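Local coordinates for protein imidazolonepropionase (PDB 2Q09) that hydrolyses a carbon-nitrogen bond of imidazolone-5-propanoate to give N-formimidoyl-L-glutamate, the third step of histidine degradation, at residues A[16-24]-A[343-352]. Residues are numbered along the deposited sequence; the frame is centred on the assembly and turned at random.
Sequences TLRSDLADY and PVEAMAGVTR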
# COMPACT_ATOMS: atom_id res chain seq x y z
N THR A 16 -12.55 10.70 12.97
CA THR A 16 -12.70 11.08 11.57
C THR A 16 -11.43 11.14 10.76
O THR A 16 -11.48 10.95 9.54
CB THR A 16 -13.41 12.45 11.43
OG1 THR A 16 -12.57 13.48 11.96
CG2 THR A 16 -14.73 12.43 12.20
N LEU A 17 -10.30 11.40 11.42
CA LEU A 17 -9.04 11.52 10.70
C LEU A 17 -9.19 12.61 9.63
O LEU A 17 -8.54 12.56 8.57
CB LEU A 17 -8.62 10.19 10.06
CG LEU A 17 -7.71 9.22 10.84
CD1 LEU A 17 -6.36 9.89 11.09
CD2 LEU A 17 -8.37 8.82 12.18
N ARG A 18 -10.04 13.60 9.90
CA ARG A 18 -10.25 14.70 8.96
C ARG A 18 -8.97 15.52 8.82
O ARG A 18 -8.28 15.80 9.80
CB ARG A 18 -11.38 15.62 9.44
CG ARG A 18 -12.78 15.04 9.31
CD ARG A 18 -13.82 16.08 9.70
NE ARG A 18 -13.77 17.23 8.80
CZ ARG A 18 -14.43 18.37 9.00
NH1 ARG A 18 -15.18 18.53 10.07
NH2 ARG A 18 -14.32 19.35 8.13
N SER A 19 -8.65 15.90 7.59
CA SER A 19 -7.44 16.68 7.31
C SER A 19 -7.41 18.04 8.00
O SER A 19 -6.35 18.60 8.23
CB SER A 19 -7.29 16.88 5.80
OG SER A 19 -8.43 17.55 5.27
N ASP A 20 -8.58 18.57 8.33
CA ASP A 20 -8.65 19.88 8.96
C ASP A 20 -8.83 19.81 10.47
O ASP A 20 -8.99 20.84 11.13
CB ASP A 20 -9.79 20.69 8.34
CG ASP A 20 -11.15 20.16 8.73
OD1 ASP A 20 -11.30 18.94 8.90
OD2 ASP A 20 -12.08 20.98 8.85
N LEU A 21 -8.80 18.60 11.02
CA LEU A 21 -8.95 18.42 12.46
C LEU A 21 -7.67 17.87 13.08
O LEU A 21 -6.99 17.03 12.48
CB LEU A 21 -10.12 17.48 12.77
CG LEU A 21 -11.51 18.01 12.43
CD1 LEU A 21 -12.57 17.04 12.92
CD2 LEU A 21 -11.71 19.37 13.08
N ALA A 22 -7.35 18.35 14.27
CA ALA A 22 -6.14 17.93 14.97
C ALA A 22 -6.13 16.45 15.36
O ALA A 22 -7.18 15.84 15.56
CB ALA A 22 -5.93 18.78 16.21
N ASP A 23 -4.92 15.90 15.46
CA ASP A 23 -4.72 14.52 15.84
C ASP A 23 -5.58 13.53 15.05
O ASP A 23 -5.46 13.43 13.83
CB ASP A 23 -4.96 14.35 17.34
CG ASP A 23 -4.13 15.32 18.17
OD1 ASP A 23 -2.93 15.48 17.87
OD2 ASP A 23 -4.67 15.91 19.13
N TYR A 24 -6.45 12.81 15.76
CA TYR A 24 -7.32 11.80 15.15
C TYR A 24 -8.65 12.34 14.66
O TYR A 24 -9.44 11.61 14.06
CB TYR A 24 -7.61 10.69 16.17
CG TYR A 24 -6.40 9.89 16.58
CD1 TYR A 24 -5.89 8.89 15.75
CD2 TYR A 24 -5.77 10.12 17.81
CE1 TYR A 24 -4.78 8.14 16.12
CE2 TYR A 24 -4.65 9.38 18.19
CZ TYR A 24 -4.17 8.39 17.34
OH TYR A 24 -3.07 7.64 17.71
N PRO A 343 1.75 7.46 17.23
CA PRO A 343 0.64 6.60 16.78
C PRO A 343 -0.32 7.37 15.87
O PRO A 343 -0.96 6.78 15.00
CB PRO A 343 -0.02 6.17 18.09
CG PRO A 343 1.17 6.09 19.04
CD PRO A 343 1.93 7.37 18.69
N VAL A 344 -0.43 8.68 16.07
CA VAL A 344 -1.34 9.47 15.25
C VAL A 344 -0.78 9.64 13.83
O VAL A 344 -1.54 9.64 12.86
CB VAL A 344 -1.66 10.85 15.91
CG1 VAL A 344 -0.46 11.78 15.86
CG2 VAL A 344 -2.87 11.46 15.23
N GLU A 345 0.54 9.77 13.70
CA GLU A 345 1.14 9.89 12.37
C GLU A 345 0.97 8.55 11.64
O GLU A 345 0.72 8.50 10.43
CB GLU A 345 2.63 10.24 12.46
CG GLU A 345 2.93 11.64 12.99
CD GLU A 345 4.42 11.89 13.17
OE1 GLU A 345 5.12 11.04 13.76
OE2 GLU A 345 4.89 12.95 12.71
N ALA A 346 1.09 7.46 12.38
CA ALA A 346 0.94 6.13 11.80
C ALA A 346 -0.49 5.92 11.30
O ALA A 346 -0.71 5.40 10.22
CB ALA A 346 1.31 5.05 12.83
N MSE A 347 -1.47 6.35 12.10
CA MSE A 347 -2.88 6.21 11.72
C MSE A 347 -3.18 7.03 10.47
O MSE A 347 -3.82 6.55 9.52
CB MSE A 347 -3.79 6.61 12.89
CG MSE A 347 -5.27 6.37 12.62
SE MSE A 347 -5.65 4.51 12.22
CE MSE A 347 -7.61 4.64 12.22
N ALA A 348 -2.72 8.28 10.44
CA ALA A 348 -2.94 9.11 9.26
C ALA A 348 -2.19 8.45 8.11
O ALA A 348 -2.60 8.54 6.95
CB ALA A 348 -2.40 10.51 9.49
N GLY A 349 -1.09 7.77 8.45
CA GLY A 349 -0.28 7.09 7.45
C GLY A 349 -0.99 5.95 6.75
O GLY A 349 -0.64 5.61 5.62
N VAL A 350 -1.98 5.34 7.40
CA VAL A 350 -2.72 4.23 6.78
C VAL A 350 -4.15 4.62 6.41
O VAL A 350 -4.97 3.76 6.08
CB VAL A 350 -2.75 2.98 7.69
CG1 VAL A 350 -1.31 2.54 7.99
CG2 VAL A 350 -3.50 3.28 8.99
N THR A 351 -4.45 5.91 6.49
CA THR A 351 -5.77 6.39 6.11
C THR A 351 -5.63 7.54 5.12
O THR A 351 -5.46 7.31 3.92
CB THR A 351 -6.60 6.87 7.34
OG1 THR A 351 -5.86 7.83 8.10
CG2 THR A 351 -6.97 5.68 8.23
N ARG A 352 -5.66 8.76 5.65
CA ARG A 352 -5.54 9.98 4.86
C ARG A 352 -4.39 9.99 3.85
O ARG A 352 -4.59 10.19 2.65
CB ARG A 352 -5.38 11.16 5.83
CG ARG A 352 -5.84 12.48 5.30
CD ARG A 352 -6.18 13.44 6.44
NE ARG A 352 -5.00 13.91 7.16
CZ ARG A 352 -4.86 13.82 8.48
NH1 ARG A 352 -5.81 13.26 9.22
NH2 ARG A 352 -3.76 14.29 9.07
O HOH W 1 -7.23 13.80 11.69
O HOH W 2 -3.42 13.92 12.06
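In Val344 the branch CG2 points away from the backbone N, and Tyr24 sets its ring beside its own N (chi1 -65°). These two torsions lay the methyl over the centre of the Tyr24 ring. The result is a CH-pi contact, with Val344 CG2 3.8 Å from the ring centroid and only 4° off the ring normal. The same methyl also presses on the backbone of Asp23. Met347, a selenomethionine, meets the ring at its edge, with its CB 3.7 Å from Tyr24 CE1. The phenol end reaches the start of helix 343-349, where Tyr24 OH lies 3.4 Å from Pro343 CB. An alanine at Tyr24 would take away the ring face under Val344 CG2, and a gap beside Met347 CB would probably be left. Leu17 crosses Met347 at about a right angle, its CD2 against Met347 CG, and its CG lies 3.6 Å from Thr351 OG1. That hydroxyl donates to Met347 O, which also accepts from Val350 N on the opposite face of its plane. The contact joins the N-terminal loop between strands 12-14 and 30-35 to a helix of the amidohydrolase TIM-barrel domain, away from the iron site. Its polar side is carried by Arg352, whose chain bends at chi3, turning the guanidinium back to Leu17 O. Arg352 NH1 donates to Leu17 O at 2.9 Å. The oxygen lies near the guanidinium plane, but the nitrogen stands above the carbonyl plane. Ser19 CA covers one face of the guanidinium. Water 2 links Arg352 NH2 to Asp23 O, to which it donates at 2.7 Å. Water 1 joins Arg18 O and Asp23 O and takes a weak bond from Arg352 NH1. Beyond the two segments, the ring of His382 meets the Tyr24 ring with the planes roughly perpendicular, and Gln366 accepts from Ser19 N.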